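Local coordinates for protein gamma-glutamyltransferase 1 Threonine peptidase. MEROPS family T03 (Pseudomonas nitroreducens, PDB 7D9E) that catalyses the transfer of gamma-glutamyl groups, a transpeptidation linked to theanine synthesis, as a probable N-terminal-nucleophile threonine peptidase, at residues A[273-277]-A[328-332]; A[58-62]-A[146-150]; A[35-39]-A[63-68]. Numbering follows the deposited sequence.

Contact 1: residues A[273-277]-A[328-332]; sequences IALAQ and VAQLT
I273 extends its m,t side chain over V328 and L331, its CD1 lying 4.1 Å from V328 CG2 and its CG2 4.4 Å from L331 CB. This is helix-against-helix packing: 273-277 is regular helix inside helix 271-284, whereas 328-332 is a single, weakly bonded helical turn. Their axes approach to 10.2 Å and run nearly parallel, 25° apart. The backbones are nearest at A276 and T332, 6.5 Å between CA atoms, where A276 CB points toward the turn and meets T332 CG2 at 4.0 Å. Q277 (chi1 m, chi2 t) supplies the polar tie: its NE2 donates to L331 O at 3.0 Å with an almost straight N-H...O angle of 178°, and also bonds D313 of helix 297-317, joining three helices. On another face, A274 packs on F98 of a neighbouring chain. Chi1 of T332 is p, which turns CG2 to I273 and A276 and lets T332 OG1 donate to V328 O at 2.9 Å.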
ATOM      1  N   ILE A 273      -5.257  -5.222 -11.694  1.00 20.03           N
ATOM      2  CA  ILE A 273      -4.930  -5.969 -12.898  1.00 18.43           C
ATOM      3  C   ILE A 273      -4.052  -7.160 -12.551  1.00 17.15           C
ATOM      4  O   ILE A 273      -4.295  -8.283 -13.025  1.00 20.23           O
ATOM      5  CB  ILE A 273      -4.291  -5.039 -13.945  1.00 19.72           C
ATOM      6  CG1 ILE A 273      -5.354  -4.048 -14.441  1.00 24.67           C
ATOM      7  CG2 ILE A 273      -3.677  -5.831 -15.099  1.00 22.81           C
ATOM      8  CD1 ILE A 273      -4.787  -2.895 -15.227  1.00 30.71           C
ATOM      9  N   ALA A 274      -3.037  -6.944 -11.709  1.00 16.69           N
ATOM     10  CA  ALA A 274      -2.178  -8.051 -11.305  1.00 16.60           C
ATOM     11  C   ALA A 274      -2.981  -9.170 -10.656  1.00 19.35           C
ATOM     12  O   ALA A 274      -2.812 -10.340 -11.010  1.00 19.36           O
ATOM     13  CB  ALA A 274      -1.077  -7.570 -10.368  1.00 18.81           C
ATOM     14  N   LEU A 275      -3.841  -8.842  -9.683  1.00 17.48           N
ATOM     15  CA  LEU A 275      -4.620  -9.889  -9.023  1.00 16.99           C
ATOM     16  C   LEU A 275      -5.581 -10.575  -9.987  1.00 16.89           C
ATOM     17  O   LEU A 275      -5.777 -11.790  -9.903  1.00 19.34           O
ATOM     18  CB  LEU A 275      -5.361  -9.337  -7.801  1.00 17.33           C
ATOM     19  CG  LEU A 275      -4.430  -9.098  -6.609  1.00 16.95           C
ATOM     20  CD1 LEU A 275      -5.049  -8.165  -5.602  1.00 18.09           C
ATOM     21  CD2 LEU A 275      -4.087 -10.421  -5.953  1.00 20.54           C
ATOM     22  N   ALA A 276      -6.195  -9.820 -10.908  1.00 16.67           N
ATOM     23  CA  ALA A 276      -7.074 -10.459 -11.887  1.00 18.88           C
ATOM     24  C   ALA A 276      -6.295 -11.488 -12.698  1.00 19.92           C
ATOM     25  O   ALA A 276      -6.773 -12.609 -12.931  1.00 21.72           O
ATOM     26  CB  ALA A 276      -7.686  -9.394 -12.797  1.00 20.00           C
ATOM     27  N   GLN A 277      -5.043 -11.149 -13.048  1.00 18.89           N
ATOM     28  CA  GLN A 277      -4.209 -12.068 -13.814  1.00 19.17           C
ATOM     29  C   GLN A 277      -3.698 -13.217 -12.953  1.00 20.34           C
ATOM     30  O   GLN A 277      -3.688 -14.374 -13.400  1.00 20.38           O
ATOM     31  CB  GLN A 277      -3.044 -11.310 -14.444  1.00 19.22           C
ATOM     32  CG  GLN A 277      -3.498 -10.341 -15.536  1.00 18.57           C
ATOM     33  CD  GLN A 277      -2.341  -9.649 -16.216  1.00 19.09           C
ATOM     34  OE1 GLN A 277      -1.205  -9.719 -15.769  1.00 23.07           O
ATOM     35  NE2 GLN A 277      -2.628  -8.952 -17.311  1.00 21.30           N
ATOM     36  N   VAL A 328      -7.021  -1.851 -20.258  1.00 27.59           N
ATOM     37  CA  VAL A 328      -7.423  -2.648 -19.100  1.00 25.81           C
ATOM     38  C   VAL A 328      -8.265  -3.841 -19.530  1.00 29.54           C
ATOM     39  O   VAL A 328      -8.056  -4.971 -19.070  1.00 26.67           O
ATOM     40  CB  VAL A 328      -8.163  -1.770 -18.073  1.00 28.63           C
ATOM     41  CG1 VAL A 328      -8.583  -2.602 -16.868  1.00 28.72           C
ATOM     42  CG2 VAL A 328      -7.279  -0.627 -17.634  1.00 29.93           C
ATOM     43  N   ALA A 329      -9.239  -3.605 -20.401  1.00 30.21           N
ATOM     44  CA  ALA A 329     -10.116  -4.689 -20.831  1.00 30.91           C
ATOM     45  C   ALA A 329      -9.326  -5.798 -21.509  1.00 29.14           C
ATOM     46  O   ALA A 329      -9.559  -6.989 -21.249  1.00 32.45           O
ATOM     47  CB  ALA A 329     -11.182  -4.140 -21.774  1.00 29.93           C
ATOM     48  N   GLN A 330      -8.388  -5.432 -22.385  1.00 30.02           N
ATOM     49  CA  GLN A 330      -7.625  -6.458 -23.091  1.00 27.75           C
ATOM     50  C   GLN A 330      -6.773  -7.261 -22.117  1.00 26.66           C
ATOM     51  O   GLN A 330      -6.606  -8.471 -22.292  1.00 29.49           O
ATOM     52  CB  GLN A 330      -6.745  -5.817 -24.165  1.00 32.08           C
ATOM     53  CG  GLN A 330      -7.540  -5.165 -25.289  1.00 34.45           C
ATOM     54  CD  GLN A 330      -7.518  -3.662 -25.157  1.00 60.24           C
ATOM     55  OE1 GLN A 330      -8.024  -3.106 -24.163  1.00 40.35           O
ATOM     56  NE2 GLN A 330      -6.956  -2.986 -26.155  1.00 48.09           N
ATOM     57  N   LEU A 331      -6.253  -6.616 -21.072  1.00 23.54           N
ATOM     58  CA  LEU A 331      -5.351  -7.263 -20.128  1.00 24.24           C
ATOM     59  C   LEU A 331      -6.074  -8.122 -19.104  1.00 25.56           C
ATOM     60  O   LEU A 331      -5.415  -8.882 -18.388  1.00 23.71           O
ATOM     61  CB  LEU A 331      -4.507  -6.205 -19.396  1.00 24.58           C
ATOM     62  CG  LEU A 331      -3.467  -5.465 -20.229  1.00 27.17           C
ATOM     63  CD1 LEU A 331      -2.829  -4.318 -19.436  1.00 27.47           C
ATOM     64  CD2 LEU A 331      -2.399  -6.421 -20.714  1.00 28.45           C
ATOM     65  N   THR A 332      -7.397  -8.026 -19.010  1.00 25.94           N
ATOM     66  CA  THR A 332      -8.166  -8.810 -18.050  1.00 27.69           C
ATOM     67  C   THR A 332      -9.225  -9.669 -18.724  1.00 28.18           C
ATOM     68  O   THR A 332     -10.029 -10.304 -18.030  1.00 32.67           O
ATOM     69  CB  THR A 332      -8.816  -7.902 -17.004  1.00 28.92           C
ATOM     70  OG1 THR A 332      -9.638  -6.931 -17.661  1.00 31.27           O
ATOM     71  CG2 THR A 332      -7.766  -7.194 -16.168  1.00 29.11           C
TER

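Contact 2: residues A[58-62]-A[146-150]; sequences VATAF and WSELL
Two helices of this Ntn-clan subunit cross here at -42°, with their segment axes 9.1 Å apart at closest approach: 58-62 is regular helix within helix 53-67, and 146-150 is the weakly bonded first part of helix 146-159. The small side chain at A59 allows close approach, its CA being 4.8 Å from that of L149. Along this side, V58 and F62, one helical turn apart, both direct CA-to-CB toward the other segment. V58 is in the t rotamer, and its CG1 touches W146 CZ3 at 3.9 Å and L149 CD1 at 4.0 Å. L149 is m,t, also pointing toward its partner, with CD2 4.3 Å from A59 CB. F62 (chi1 m, chi2 -67°) has different neighbours at its face and its edge. L150 adopts m,m, with chi1 -87° and chi2 -70°, unlike the m,t of L149; this sets L150 CD1 over the F62 ring, 3.5 Å from the centroid and 14° off the normal, a CH-pi contact. At the ring edge, F62 CE2 is 3.6 Å from W146 CH2. W146 is t with chi2 -95°, so the end of its indole comes nearer than CB; its six-membered ring is almost perpendicular to that of F62 (88°, centroids 5.6 Å apart). Its NE1 bonds I209 O on helix 200-212, which also packs on F62 and L150, so that helix 200-212 joins the two helices on the F62 side of this buried contact. Polar linkage between the backbones includes a water that donates to A59 O at 3.0 Å and to L149 O at 2.6 Å.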
ATOM      1  N   VAL A  58     -11.388   6.924   9.645  1.00 20.32           N
ATOM      2  CA  VAL A  58     -10.869   8.286   9.731  1.00 20.00           C
ATOM      3  C   VAL A  58     -10.069   8.470  11.012  1.00 19.03           C
ATOM      4  O   VAL A  58      -8.927   8.946  10.995  1.00 19.47           O
ATOM      5  CB  VAL A  58     -12.019   9.299   9.628  1.00 23.27           C
ATOM      6  CG1 VAL A  58     -11.502  10.695   9.909  1.00 25.43           C
ATOM      7  CG2 VAL A  58     -12.653   9.193   8.257  1.00 25.73           C
ATOM      8  N   ALA A  59     -10.655   8.087  12.145  1.00 20.91           N
ATOM      9  CA  ALA A  59      -9.950   8.255  13.410  1.00 18.93           C
ATOM     10  C   ALA A  59      -8.653   7.453  13.408  1.00 18.89           C
ATOM     11  O   ALA A  59      -7.619   7.929  13.890  1.00 18.84           O
ATOM     12  CB  ALA A  59     -10.866   7.861  14.567  1.00 23.67           C
ATOM     13  N   THR A  60      -8.688   6.239  12.842  1.00 19.40           N
ATOM     14  CA  THR A  60      -7.507   5.374  12.827  1.00 18.87           C
ATOM     15  C   THR A  60      -6.409   5.941  11.934  1.00 15.73           C
ATOM     16  O   THR A  60      -5.228   5.959  12.314  1.00 16.27           O
ATOM     17  CB  THR A  60      -7.933   3.983  12.355  1.00 19.41           C
ATOM     18  OG1 THR A  60      -8.882   3.433  13.277  1.00 20.69           O
ATOM     19  CG2 THR A  60      -6.721   3.050  12.249  1.00 18.66           C
ATOM     20  N   ALA A  61      -6.780   6.436  10.755  1.00 17.07           N
ATOM     21  CA  ALA A  61      -5.788   6.981   9.837  1.00 17.06           C
ATOM     22  C   ALA A  61      -5.092   8.195  10.428  1.00 14.58           C
ATOM     23  O   ALA A  61      -3.879   8.357  10.271  1.00 17.01           O
ATOM     24  CB  ALA A  61      -6.447   7.340   8.510  1.00 17.34           C
ATOM     25  N   PHE A  62      -5.834   9.073  11.118  1.00 16.97           N
ATOM     26  CA  PHE A  62      -5.140  10.193  11.752  1.00 18.24           C
ATOM     27  C   PHE A  62      -4.304   9.723  12.933  1.00 15.81           C
ATOM     28  O   PHE A  62      -3.214  10.262  13.174  1.00 17.07           O
ATOM     29  CB  PHE A  62      -6.119  11.293  12.150  1.00 17.50           C
ATOM     30  CG  PHE A  62      -6.576  12.153  10.999  1.00 17.83           C
ATOM     31  CD1 PHE A  62      -5.696  12.988  10.346  1.00 20.44           C
ATOM     32  CD2 PHE A  62      -7.899  12.122  10.587  1.00 17.98           C
ATOM     33  CE1 PHE A  62      -6.133  13.812   9.292  1.00 18.67           C
ATOM     34  CE2 PHE A  62      -8.344  12.937   9.541  1.00 20.32           C
ATOM     35  CZ  PHE A  62      -7.454  13.754   8.881  1.00 20.05           C
ATOM     36  N   TRP A 146     -16.719  15.105  12.414  1.00 26.94           N
ATOM     37  CA  TRP A 146     -15.321  15.093  11.990  1.00 28.46           C
ATOM     38  C   TRP A 146     -14.381  15.538  13.104  1.00 24.74           C
ATOM     39  O   TRP A 146     -13.380  14.874  13.385  1.00 26.42           O
ATOM     40  CB  TRP A 146     -15.178  16.005  10.773  1.00 26.54           C
ATOM     41  CG  TRP A 146     -13.784  16.305  10.314  1.00 25.76           C
ATOM     42  CD1 TRP A 146     -13.040  17.396  10.653  1.00 26.91           C
ATOM     43  CD2 TRP A 146     -12.990  15.552   9.387  1.00 22.20           C
ATOM     44  NE1 TRP A 146     -11.832  17.360  10.017  1.00 24.05           N
ATOM     45  CE2 TRP A 146     -11.771  16.236   9.234  1.00 20.62           C
ATOM     46  CE3 TRP A 146     -13.189  14.367   8.679  1.00 22.13           C
ATOM     47  CZ2 TRP A 146     -10.762  15.781   8.395  1.00 22.43           C
ATOM     48  CZ3 TRP A 146     -12.189  13.911   7.845  1.00 22.14           C
ATOM     49  CH2 TRP A 146     -10.982  14.613   7.714  1.00 22.17           C
ATOM     50  N   SER A 147     -14.680  16.664  13.750  1.00 25.79           N
ATOM     51  CA  SER A 147     -13.740  17.196  14.731  1.00 28.33           C
ATOM     52  C   SER A 147     -13.487  16.202  15.859  1.00 28.05           C
ATOM     53  O   SER A 147     -12.363  16.099  16.359  1.00 30.05           O
ATOM     54  CB  SER A 147     -14.258  18.522  15.286  1.00 30.71           C
ATOM     55  OG  SER A 147     -15.498  18.331  15.941  1.00 35.52           O
ATOM     56  N   GLU A 148     -14.516  15.450  16.264  1.00 30.16           N
ATOM     57  CA  GLU A 148     -14.352  14.484  17.343  1.00 27.59           C
ATOM     58  C   GLU A 148     -13.485  13.304  16.912  1.00 28.05           C
ATOM     59  O   GLU A 148     -12.768  12.722  17.739  1.00 29.67           O
ATOM     60  CB  GLU A 148     -15.728  13.985  17.796  1.00 30.14           C
ATOM     61  CG  GLU A 148     -16.627  15.061  18.404  1.00 34.84           C
ATOM     62  CD  GLU A 148     -15.923  15.925  19.431  1.00 52.77           C
ATOM     63  N   LEU A 149     -13.510  12.950  15.628  1.00 24.02           N
ATOM     64  CA  LEU A 149     -12.700  11.836  15.144  1.00 24.33           C
ATOM     65  C   LEU A 149     -11.211  12.152  15.153  1.00 24.23           C
ATOM     66  O   LEU A 149     -10.391  11.226  15.095  1.00 24.98           O
ATOM     67  CB  LEU A 149     -13.138  11.497  13.723  1.00 27.47           C
ATOM     68  CG  LEU A 149     -14.571  10.966  13.606  1.00 26.74           C
ATOM     69  CD1 LEU A 149     -14.867  10.746  12.132  1.00 28.57           C
ATOM     70  CD2 LEU A 149     -14.785   9.692  14.399  1.00 26.70           C
ATOM     71  N   LEU A 150     -10.842  13.427  15.194  1.00 23.47           N
ATOM     72  CA  LEU A 150      -9.446  13.820  15.270  1.00 22.70           C
ATOM     73  C   LEU A 150      -8.934  13.836  16.703  1.00 25.30           C
ATOM     74  O   LEU A 150      -7.715  13.843  16.906  1.00 22.85           O
ATOM     75  CB  LEU A 150      -9.259  15.216  14.658  1.00 27.27           C
ATOM     76  CG  LEU A 150      -9.003  15.387  13.156  1.00 25.95           C
ATOM     77  CD1 LEU A 150      -7.630  14.904  12.756  1.00 24.17           C
ATOM     78  CD2 LEU A 150     -10.094  14.655  12.351  1.00 31.11           C
TER
HETATM   79  O   HOH W   1      -7.921  10.421  15.580  1.00 23.92           O

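Contact 3: residues A[35-39]-A[63-68]; sequences PDQYG and TLAVTY
The open end of an antiparallel alpha-helical hairpin lies here: the N-terminal loop and first turn of helix 37-48 pack against the last turn of helix 53-67, where Y68 leaves helical geometry (phi/psi -135/55). P35 comes first, with its CG over one face of the Y68 ring; P35 CB lies 3.9 Å from Y68 CE1 and P35 CG 3.7 Å from L64 CD1. A water donates to P35 O (2.7 Å) and accepts from Y68 OH (2.9 Å). D36 is the N-cap, extended at -150/173 with chi1 p, so that D36 OD1 accepts from G39 N at 2.8 Å and 174°. Its other oxygen faces helix 53-67: T67 OG1, with T67 chi1 p, donates to D36 OD2 at 2.8 Å, and a second water donates to both D36 OD2 and T67 O at 2.7 Å each. Y38 follows, with CD2 3.8 Å from T67 CB, while its hydroxyl bonds K162 N. G39 then lets the helices close to 5.9 Å between its CA and that of T63; an ideal CB on G39 would fall only 3.1 Å from L64 CD2. The Y68 side chain is about 10 Å from the bound DON, near the ligand but not touching it. Chemically, a buried carboxylate serves both helices: backbone amide, threonine hydroxyl and water all donate to D36, bonding consistent with a charged side chain.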
ATOM      1  N   PRO A  35      -2.114  -1.838  12.271  1.00 15.82           N
ATOM      2  CA  PRO A  35      -0.674  -2.145  12.326  1.00 17.21           C
ATOM      3  C   PRO A  35      -0.006  -1.791  13.628  1.00 18.64           C
ATOM      4  O   PRO A  35       1.176  -2.131  13.797  1.00 16.77           O
ATOM      5  CB  PRO A  35      -0.101  -1.325  11.175  1.00 16.81           C
ATOM      6  CG  PRO A  35      -1.012  -0.122  11.101  1.00 17.65           C
ATOM      7  CD  PRO A  35      -2.401  -0.713  11.358  1.00 16.99           C
ATOM      8  N   ASP A  36      -0.707  -1.148  14.561  1.00 17.41           N
ATOM      9  CA  ASP A  36      -0.194  -1.010  15.916  1.00 17.93           C
ATOM     10  C   ASP A  36      -1.347  -0.957  16.906  1.00 17.38           C
ATOM     11  O   ASP A  36      -2.523  -0.921  16.528  1.00 17.59           O
ATOM     12  CB  ASP A  36       0.791   0.160  16.081  1.00 17.07           C
ATOM     13  CG  ASP A  36       0.135   1.544  16.068  1.00 18.81           C
ATOM     14  OD1 ASP A  36      -1.101   1.661  16.261  1.00 17.91           O
ATOM     15  OD2 ASP A  36       0.884   2.539  15.910  1.00 18.85           O
ATOM     16  N   GLN A  37      -0.982  -0.971  18.186  1.00 17.38           N
ATOM     17  CA  GLN A  37      -1.966  -1.062  19.258  1.00 18.96           C
ATOM     18  C   GLN A  37      -2.817   0.196  19.361  1.00 20.53           C
ATOM     19  O   GLN A  37      -3.948   0.139  19.847  1.00 20.58           O
ATOM     20  CB  GLN A  37      -1.272  -1.299  20.596  1.00 20.27           C
ATOM     21  CG  GLN A  37      -0.315  -0.169  20.969  1.00 22.99           C
ATOM     22  CD  GLN A  37       0.358  -0.382  22.294  1.00 34.82           C
ATOM     23  OE1 GLN A  37       1.589  -0.391  22.381  1.00 32.64           O
ATOM     24  NE2 GLN A  37      -0.429  -0.485  23.345  1.00 32.72           N
ATOM     25  N   TYR A  38      -2.276   1.337  18.940  1.00 18.37           N
ATOM     26  CA  TYR A  38      -2.983   2.612  19.056  1.00 18.56           C
ATOM     27  C   TYR A  38      -4.063   2.754  18.006  1.00 17.52           C
ATOM     28  O   TYR A  38      -5.183   3.165  18.322  1.00 20.69           O
ATOM     29  CB  TYR A  38      -1.955   3.732  18.942  1.00 18.07           C
ATOM     30  CG  TYR A  38      -0.837   3.581  19.949  1.00 17.76           C
ATOM     31  CD1 TYR A  38      -1.094   3.708  21.309  1.00 18.70           C
ATOM     32  CD2 TYR A  38       0.463   3.283  19.546  1.00 19.62           C
ATOM     33  CE1 TYR A  38      -0.072   3.571  22.248  1.00 22.69           C
ATOM     34  CE2 TYR A  38       1.480   3.123  20.482  1.00 20.16           C
ATOM     35  CZ  TYR A  38       1.199   3.274  21.823  1.00 20.72           C
ATOM     36  OH  TYR A  38       2.194   3.141  22.778  1.00 25.50           O
ATOM     37  N   GLY A  39      -3.765   2.396  16.758  1.00 17.33           N
ATOM     38  CA  GLY A  39      -4.808   2.382  15.749  1.00 18.26           C
ATOM     39  C   GLY A  39      -5.926   1.420  16.098  1.00 21.76           C
ATOM     40  O   GLY A  39      -7.106   1.711  15.866  1.00 19.28           O
ATOM     41  N   THR A  63      -4.766   8.694  13.661  1.00 16.08           N
ATOM     42  CA  THR A  63      -3.976   8.169  14.778  1.00 16.54           C
ATOM     43  C   THR A  63      -2.635   7.642  14.294  1.00 15.45           C
ATOM     44  O   THR A  63      -1.586   7.974  14.863  1.00 16.07           O
ATOM     45  CB  THR A  63      -4.744   7.075  15.519  1.00 18.61           C
ATOM     46  OG1 THR A  63      -5.846   7.667  16.215  1.00 20.37           O
ATOM     47  CG2 THR A  63      -3.866   6.404  16.558  1.00 17.47           C
ATOM     48  N   LEU A  64      -2.644   6.847  13.221  1.00 16.11           N
ATOM     49  CA  LEU A  64      -1.397   6.292  12.710  1.00 16.07           C
ATOM     50  C   LEU A  64      -0.491   7.351  12.087  1.00 14.21           C
ATOM     51  O   LEU A  64       0.726   7.137  12.014  1.00 15.71           O
ATOM     52  CB  LEU A  64      -1.704   5.178  11.717  1.00 16.46           C
ATOM     53  CG  LEU A  64      -2.466   3.983  12.291  1.00 17.38           C
ATOM     54  CD1 LEU A  64      -2.960   3.032  11.189  1.00 17.56           C
ATOM     55  CD2 LEU A  64      -1.599   3.230  13.285  1.00 17.03           C
ATOM     56  N   ALA A  65      -1.049   8.482  11.641  1.00 14.41           N
ATOM     57  CA  ALA A  65      -0.237   9.605  11.194  1.00 15.42           C
ATOM     58  C   ALA A  65       0.599  10.176  12.332  1.00 17.09           C
ATOM     59  O   ALA A  65       1.606  10.856  12.079  1.00 17.38           O
ATOM     60  CB  ALA A  65      -1.147  10.671  10.597  1.00 16.83           C
ATOM     61  N   VAL A  66       0.206   9.895  13.576  1.00 16.99           N
ATOM     62  CA  VAL A  66       0.975  10.249  14.755  1.00 16.38           C
ATOM     63  C   VAL A  66       1.856   9.092  15.219  1.00 15.48           C
ATOM     64  O   VAL A  66       3.058   9.263  15.434  1.00 15.26           O
ATOM     65  CB  VAL A  66       0.029  10.707  15.884  1.00 16.63           C
ATOM     66  CG1 VAL A  66       0.834  11.037  17.132  1.00 17.72           C
ATOM     67  CG2 VAL A  66      -0.812  11.891  15.443  1.00 18.63           C
ATOM     68  N   THR A  67       1.274   7.904  15.385  1.00 17.35           N
ATOM     69  CA  THR A  67       1.959   6.801  16.045  1.00 16.20           C
ATOM     70  C   THR A  67       2.764   5.920  15.109  1.00 15.57           C
ATOM     71  O   THR A  67       3.571   5.125  15.602  1.00 15.97           O
ATOM     72  CB  THR A  67       0.967   5.927  16.834  1.00 15.60           C
ATOM     73  OG1 THR A  67       0.100   5.241  15.921  1.00 16.59           O
ATOM     74  CG2 THR A  67       0.149   6.782  17.799  1.00 19.00           C
ATOM     75  N   TYR A  68       2.582   6.046  13.782  1.00 15.11           N
ATOM     76  CA  TYR A  68       3.263   5.071  12.946  1.00 15.06           C
ATOM     77  C   TYR A  68       3.839   6.020  11.831  1.00 17.22           C
ATOM     78  O   TYR A  68       3.572   5.812  10.642  1.00 15.72           O
ATOM     79  CB  TYR A  68       2.245   4.181  12.319  1.00 16.87           C
ATOM     80  CG  TYR A  68       2.702   2.817  11.833  1.00 13.93           C
ATOM     81  CD1 TYR A  68       2.701   1.770  12.728  1.00 14.42           C
ATOM     82  CD2 TYR A  68       3.317   2.610  10.629  1.00 19.23           C
ATOM     83  CE1 TYR A  68       3.091   0.508  12.371  1.00 17.35           C
ATOM     84  CE2 TYR A  68       3.775   1.333  10.269  1.00 21.76           C
ATOM     85  CZ  TYR A  68       3.659   0.297  11.164  1.00 17.24           C
ATOM     86  OH  TYR A  68       4.099  -0.981  10.885  1.00 18.44           O
TER
HETATM   87  O   HOH W   2       3.027  -3.277  12.235  1.00 18.78           O
HETATM   88  O   HOH W   3       3.512   2.517  16.454  1.00 20.56           O

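From the N terminus, the chain opens contact 3 at 35-39, right after strand 30-34, and contact 2 at 58-62 before contact 3 closes at 63-68. Contact 2 then closes at 146-150, beyond strands 77-84 and 87-93, so these two loops cross. Both use helix 53-67, their centres are 12 Å apart, and they touch where T60 OG1 lies 3.6 Å from G39 O. Together they tie helices 37-48, 53-67 and 146-159 into one cluster. Contact 1 follows in series, closing a largely helical excursion between 273-277 and 328-332. It lies across the chain's centre, 35 Å from contact 2 and 34 Å from contact 3 between centres.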